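Local coordinates for Pre-mRNA-splicing factor SAD1 (Saccharomyces cerevisiae, PDB 4MSX), which is a catalytically inactive deubiquitinase relative that promotes assembly of newly made U4 snRNA into the U4/U6 snRNP and is required for pre-mRNA splicing, at residues A[408-420]-A[468-481]. Numbering follows the deposited sequence.
Sequences HVKYRLKANVVHV and LFLKETFIQVWEKQ
From Y411 with K480 to V418 with T473, strands 409-420 and 472-480 pair antiparallel in the mixed sheet of the USP domain, and two classic beta bulges interrupt the register. They illustrate how a long pair takes up an extra residue: K414 and A415 both donate their N-H to V477 O, and F474 and I475 share V417 O, I475 weakly. On one face of the sheet, CD1 of L413 lies 3.7 Å from the centroid of the W478 five-membered ring in a CH-pi contact over the indole face. The indole NE1 reaches Q476 OE1 (2.9 Å), almost in the ring plane but above the amide plane of the acceptor. This bond and that from Q476 NE2 to N416 OD1 (3.2 Å) together set how the Q476 amide is turned. A leucine in place of W478 would probably leave L413 CD1 without its aromatic cover and Q476 OE1 without its donor, the amide less firmly held. On the same face, Y411 lies beside W478 and receives K480 CB off-centre over its ring. On the other, A415, V417 and I475 meet L201 of helix 189-203, and V477 CB packs on A415 CB. The bent chain of K414 brings NZ to E479 OE1 in a salt bridge (2.8 Å). Buried N416 OD1 is gripped twice: Q476 NE2 comes from above its carbonyl plane, while T473 OG1, placed anti to its own backbone N (chi1 -176°), donates within that plane at 2.7 Å.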
loop_
_atom_site.group_PDB
_atom_site.type_symbol
_atom_site.label_atom_id
_atom_site.label_comp_id
_atom_site.label_asym_id
_atom_site.label_seq_id
_atom_site.Cartn_x
_atom_site.Cartn_y
_atom_site.Cartn_z
ATOM N N HIS A 408 16.143 -20.885 15.634
ATOM C CA HIS A 408 17.370 -20.071 15.637
ATOM C C HIS A 408 17.418 -18.911 14.660
ATOM O O HIS A 408 18.392 -18.154 14.670
ATOM C CB HIS A 408 18.598 -20.973 15.510
ATOM C CG HIS A 408 18.677 -21.972 16.623
ATOM N ND1 HIS A 408 19.024 -23.292 16.432
ATOM C CD2 HIS A 408 18.397 -21.841 17.944
ATOM C CE1 HIS A 408 18.972 -23.927 17.590
ATOM N NE2 HIS A 408 18.588 -23.071 18.522
ATOM N N VAL A 409 16.370 -18.725 13.851
ATOM C CA VAL A 409 16.346 -17.557 12.957
ATOM C C VAL A 409 15.546 -16.482 13.666
ATOM O O VAL A 409 14.430 -16.740 14.096
ATOM C CB VAL A 409 15.719 -17.922 11.621
ATOM C CG1 VAL A 409 15.638 -16.695 10.699
ATOM C CG2 VAL A 409 16.518 -19.064 10.970
ATOM N N LYS A 410 16.112 -15.298 13.846
ATOM C CA LYS A 410 15.409 -14.248 14.562
ATOM C C LYS A 410 14.669 -13.313 13.574
ATOM O O LYS A 410 15.211 -12.987 12.511
ATOM C CB LYS A 410 16.387 -13.395 15.335
ATOM C CG LYS A 410 16.912 -14.092 16.621
ATOM C CD LYS A 410 18.082 -13.319 17.245
ATOM C CE LYS A 410 18.854 -14.193 18.272
ATOM N NZ LYS A 410 19.497 -15.433 17.683
ATOM N N TYR A 411 13.499 -12.839 13.996
ATOM C CA TYR A 411 12.676 -11.896 13.203
ATOM C C TYR A 411 12.243 -10.734 14.091
ATOM O O TYR A 411 12.054 -10.916 15.303
ATOM C CB TYR A 411 11.392 -12.638 12.748
ATOM C CG TYR A 411 11.607 -13.461 11.515
ATOM C CD1 TYR A 411 11.999 -14.808 11.597
ATOM C CD2 TYR A 411 11.401 -12.900 10.257
ATOM C CE1 TYR A 411 12.195 -15.552 10.450
ATOM C CE2 TYR A 411 11.587 -13.633 9.119
ATOM C CZ TYR A 411 11.962 -14.955 9.209
ATOM O OH TYR A 411 12.145 -15.651 8.050
ATOM N N ARG A 412 12.016 -9.554 13.494
ATOM C CA ARG A 412 11.461 -8.439 14.240
ATOM C C ARG A 412 10.187 -7.951 13.505
ATOM O O ARG A 412 10.195 -7.923 12.280
ATOM C CB ARG A 412 12.471 -7.284 14.269
ATOM C CG ARG A 412 13.624 -7.622 15.243
ATOM C CD ARG A 412 14.400 -6.420 15.745
ATOM N NE ARG A 412 15.423 -6.866 16.696
ATOM C CZ ARG A 412 16.259 -6.064 17.353
ATOM N NH1 ARG A 412 16.211 -4.746 17.176
ATOM N NH2 ARG A 412 17.149 -6.587 18.193
ATOM N N LEU A 413 9.184 -7.554 14.267
ATOM C CA LEU A 413 7.884 -7.135 13.702
ATOM C C LEU A 413 8.049 -5.776 13.038
ATOM O O LEU A 413 8.596 -4.867 13.648
ATOM C CB LEU A 413 6.862 -7.035 14.820
ATOM C CG LEU A 413 5.454 -6.651 14.355
ATOM C CD1 LEU A 413 4.834 -7.767 13.441
ATOM C CD2 LEU A 413 4.606 -6.426 15.603
ATOM N N LYS A 414 7.538 -5.626 11.815
ATOM C CA LYS A 414 7.679 -4.386 11.049
ATOM C C LYS A 414 6.324 -3.773 10.672
ATOM O O LYS A 414 6.224 -2.573 10.467
ATOM C CB LYS A 414 8.458 -4.652 9.748
ATOM C CG LYS A 414 9.961 -5.040 9.952
ATOM C CD LYS A 414 10.832 -3.833 10.383
ATOM C CE LYS A 414 10.815 -2.696 9.329
ATOM N NZ LYS A 414 11.339 -3.088 7.981
ATOM N N ALA A 415 5.280 -4.605 10.574
ATOM C CA ALA A 415 3.959 -4.085 10.199
ATOM C C ALA A 415 2.892 -4.964 10.834
ATOM O O ALA A 415 3.075 -6.199 10.946
ATOM C CB ALA A 415 3.806 -4.116 8.658
ATOM N N ASN A 416 1.791 -4.327 11.222
ATOM C CA ASN A 416 0.685 -5.009 11.908
ATOM C C ASN A 416 -0.639 -4.447 11.346
ATOM O O ASN A 416 -0.900 -3.259 11.487
ATOM C CB ASN A 416 0.815 -4.728 13.415
ATOM C CG ASN A 416 -0.162 -5.564 14.264
ATOM O OD1 ASN A 416 -0.319 -6.749 14.040
ATOM N ND2 ASN A 416 -0.850 -4.924 15.196
ATOM N N VAL A 417 -1.424 -5.274 10.650
ATOM C CA VAL A 417 -2.727 -4.800 10.141
ATOM C C VAL A 417 -3.764 -5.271 11.147
ATOM O O VAL A 417 -3.850 -6.466 11.435
ATOM C CB VAL A 417 -3.009 -5.390 8.781
ATOM C CG1 VAL A 417 -4.415 -4.912 8.213
ATOM C CG2 VAL A 417 -1.891 -4.910 7.782
ATOM N N VAL A 418 -4.581 -4.343 11.602
ATOM C CA VAL A 418 -5.506 -4.579 12.692
ATOM C C VAL A 418 -6.935 -4.480 12.201
ATOM O O VAL A 418 -7.271 -3.644 11.329
ATOM C CB VAL A 418 -5.254 -3.504 13.764
ATOM C CG1 VAL A 418 -6.442 -3.355 14.670
ATOM C CG2 VAL A 418 -3.952 -3.890 14.544
ATOM N N HIS A 419 -7.790 -5.322 12.776
ATOM C CA HIS A 419 -9.185 -5.368 12.385
ATOM C C HIS A 419 -10.009 -4.601 13.437
ATOM O O HIS A 419 -9.843 -4.809 14.617
ATOM C CB HIS A 419 -9.657 -6.827 12.308
ATOM C CG HIS A 419 -11.109 -6.965 11.971
ATOM N ND1 HIS A 419 -12.015 -7.562 12.822
ATOM C CD2 HIS A 419 -11.816 -6.568 10.883
ATOM C CE1 HIS A 419 -13.216 -7.533 12.268
ATOM N NE2 HIS A 419 -13.123 -6.942 11.089
ATOM N N VAL A 420 -10.905 -3.734 12.991
ATOM C CA VAL A 420 -11.702 -2.884 13.879
ATOM C C VAL A 420 -13.121 -3.009 13.384
ATOM O O VAL A 420 -13.365 -2.999 12.157
ATOM C CB VAL A 420 -11.224 -1.385 13.770
ATOM C CG1 VAL A 420 -12.247 -0.439 14.299
ATOM C CG2 VAL A 420 -9.922 -1.215 14.530
ATOM N N LEU A 468 0.856 -2.959 21.245
ATOM C CA LEU A 468 0.245 -3.182 19.905
ATOM C C LEU A 468 -0.695 -4.372 19.922
ATOM O O LEU A 468 -1.785 -4.329 19.363
ATOM C CB LEU A 468 1.354 -3.447 18.864
ATOM C CG LEU A 468 2.247 -2.267 18.510
ATOM C CD1 LEU A 468 3.234 -2.656 17.400
ATOM C CD2 LEU A 468 1.393 -1.063 18.119
ATOM N N PHE A 469 -0.323 -5.428 20.643
ATOM C CA PHE A 469 -1.106 -6.654 20.586
ATOM C C PHE A 469 -2.462 -6.505 21.205
ATOM O O PHE A 469 -3.299 -7.356 21.023
ATOM C CB PHE A 469 -0.373 -7.817 21.241
ATOM C CG PHE A 469 -0.427 -7.764 22.754
ATOM C CD1 PHE A 469 0.540 -7.063 23.456
ATOM C CD2 PHE A 469 -1.480 -8.391 23.450
ATOM C CE1 PHE A 469 0.497 -7.004 24.883
ATOM C CE2 PHE A 469 -1.535 -8.333 24.906
ATOM C CZ PHE A 469 -0.565 -7.612 25.583
ATOM N N LEU A 470 -2.760 -5.407 21.896
ATOM C CA LEU A 470 -4.129 -5.302 22.451
ATOM C C LEU A 470 -5.238 -5.173 21.402
ATOM O O LEU A 470 -6.381 -5.473 21.695
ATOM C CB LEU A 470 -4.230 -4.107 23.393
ATOM C CG LEU A 470 -3.381 -4.342 24.654
ATOM C CD1 LEU A 470 -3.427 -3.088 25.459
ATOM C CD2 LEU A 470 -3.985 -5.549 25.433
ATOM N N LYS A 471 -4.905 -4.728 20.195
ATOM C CA LYS A 471 -5.923 -4.669 19.119
ATOM C C LYS A 471 -5.924 -5.974 18.348
ATOM O O LYS A 471 -4.945 -6.769 18.428
ATOM C CB LYS A 471 -5.576 -3.499 18.164
ATOM C CG LYS A 471 -5.691 -2.152 18.869
ATOM C CD LYS A 471 -5.824 -0.986 17.886
ATOM C CE LYS A 471 -6.059 0.344 18.621
ATOM N NZ LYS A 471 -5.942 1.567 17.726
ATOM N N GLU A 472 -6.971 -6.189 17.561
ATOM C CA GLU A 472 -7.112 -7.481 16.906
ATOM C C GLU A 472 -6.220 -7.606 15.647
ATOM O O GLU A 472 -6.640 -7.177 14.551
ATOM C CB GLU A 472 -8.553 -7.656 16.515
ATOM C CG GLU A 472 -8.904 -9.069 16.079
ATOM C CD GLU A 472 -10.355 -9.209 15.607
ATOM O OE1 GLU A 472 -11.274 -9.032 16.437
ATOM O OE2 GLU A 472 -10.591 -9.505 14.403
ATOM N N THR A 473 -5.060 -8.241 15.802
ATOM C CA THR A 473 -4.117 -8.420 14.701
ATOM C C THR A 473 -4.695 -9.393 13.657
ATOM O O THR A 473 -5.322 -10.434 13.983
ATOM C CB THR A 473 -2.711 -8.893 15.190
ATOM O OG1 THR A 473 -1.849 -8.955 14.062
ATOM C CG2 THR A 473 -2.781 -10.313 15.859
ATOM N N PHE A 474 -4.542 -9.032 12.384
ATOM C CA PHE A 474 -5.038 -9.873 11.288
ATOM C C PHE A 474 -3.875 -10.326 10.388
ATOM O O PHE A 474 -3.798 -11.493 10.013
ATOM C CB PHE A 474 -6.047 -9.058 10.445
ATOM C CG PHE A 474 -6.650 -9.825 9.294
ATOM C CD1 PHE A 474 -7.494 -10.911 9.525
ATOM C CD2 PHE A 474 -6.421 -9.416 7.975
ATOM C CE1 PHE A 474 -8.062 -11.613 8.469
ATOM C CE2 PHE A 474 -6.996 -10.122 6.907
ATOM C CZ PHE A 474 -7.818 -11.198 7.136
ATOM N N ILE A 475 -3.012 -9.380 9.978
ATOM C CA ILE A 475 -1.831 -9.697 9.202
ATOM C C ILE A 475 -0.610 -9.017 9.809
ATOM O O ILE A 475 -0.690 -7.874 10.246
ATOM C CB ILE A 475 -1.967 -9.131 7.724
ATOM C CG1 ILE A 475 -2.749 -10.104 6.862
ATOM C CG2 ILE A 475 -0.579 -8.875 7.104
ATOM C CD1 ILE A 475 -3.203 -9.432 5.560
ATOM N N GLN A 476 0.517 -9.701 9.802
ATOM C CA GLN A 476 1.761 -9.084 10.281
ATOM C C GLN A 476 2.861 -9.347 9.314
ATOM O O GLN A 476 2.896 -10.397 8.684
ATOM C CB GLN A 476 2.249 -9.700 11.650
ATOM C CG GLN A 476 1.294 -9.306 12.777
ATOM C CD GLN A 476 1.700 -9.926 14.105
ATOM O OE1 GLN A 476 2.409 -10.964 14.140
ATOM N NE2 GLN A 476 1.303 -9.272 15.194
ATOM N N VAL A 477 3.825 -8.424 9.291
ATOM C CA VAL A 477 5.000 -8.634 8.441
ATOM C C VAL A 477 6.192 -8.621 9.401
ATOM O O VAL A 477 6.332 -7.679 10.163
ATOM C CB VAL A 477 5.218 -7.509 7.405
ATOM C CG1 VAL A 477 6.544 -7.717 6.629
ATOM C CG2 VAL A 477 4.026 -7.449 6.385
ATOM N N TRP A 478 6.964 -9.696 9.375
ATOM C CA TRP A 478 8.171 -9.843 10.233
ATOM C C TRP A 478 9.389 -9.848 9.335
ATOM O O TRP A 478 9.354 -10.447 8.237
ATOM C CB TRP A 478 8.103 -11.173 10.998
ATOM C CG TRP A 478 7.041 -11.179 12.050
ATOM C CD1 TRP A 478 5.689 -11.356 11.844
ATOM C CD2 TRP A 478 7.204 -10.959 13.463
ATOM N NE1 TRP A 478 5.024 -11.273 13.043
ATOM C CE2 TRP A 478 5.932 -11.066 14.052
ATOM C CE3 TRP A 478 8.329 -10.749 14.305
ATOM C CZ2 TRP A 478 5.719 -10.916 15.444
ATOM C CZ3 TRP A 478 8.117 -10.610 15.675
ATOM C CH2 TRP A 478 6.824 -10.689 16.224
ATOM N N GLU A 479 10.486 -9.216 9.788
ATOM C CA GLU A 479 11.657 -9.108 8.947
ATOM C C GLU A 479 12.846 -9.839 9.628
ATOM O O GLU A 479 13.081 -9.677 10.834
ATOM C CB GLU A 479 12.073 -7.642 8.746
ATOM C CG GLU A 479 13.315 -7.530 7.867
ATOM C CD GLU A 479 13.655 -6.084 7.441
ATOM O OE1 GLU A 479 13.229 -5.114 8.138
ATOM O OE2 GLU A 479 14.352 -5.937 6.402
ATOM N N LYS A 480 13.522 -10.649 8.847
ATOM C CA LYS A 480 14.556 -11.549 9.379
ATOM C C LYS A 480 15.765 -10.695 9.772
ATOM O O LYS A 480 16.100 -9.727 9.081
ATOM C CB LYS A 480 14.920 -12.616 8.334
ATOM C CG LYS A 480 16.133 -13.510 8.684
ATOM C CD LYS A 480 15.972 -14.900 8.069
ATOM C CE LYS A 480 16.297 -14.947 6.624
ATOM N NZ LYS A 480 16.024 -16.308 6.063
ATOM N N GLN A 481 16.333 -10.988 10.936
ATOM C CA GLN A 481 17.509 -10.257 11.422
ATOM C C GLN A 481 18.769 -11.058 11.148
ATOM O O GLN A 481 18.748 -12.298 11.232
ATOM C CB GLN A 481 17.416 -10.045 12.937
ATOM C CG GLN A 481 16.153 -9.367 13.359
ATOM C CD GLN A 481 16.007 -8.012 12.682
ATOM O OE1 GLN A 481 16.702 -7.059 13.054
ATOM N NE2 GLN A 481 15.109 -7.919 11.666
HETATM O O HOH W 1 18.623 -14.911 12.651
HETATM O O HOH W 2 -2.450 -6.098 17.233
HETATM O O HOH W 3 -9.031 -4.224 17.196
HETATM O O HOH W 4 -11.894 -6.134 16.324
#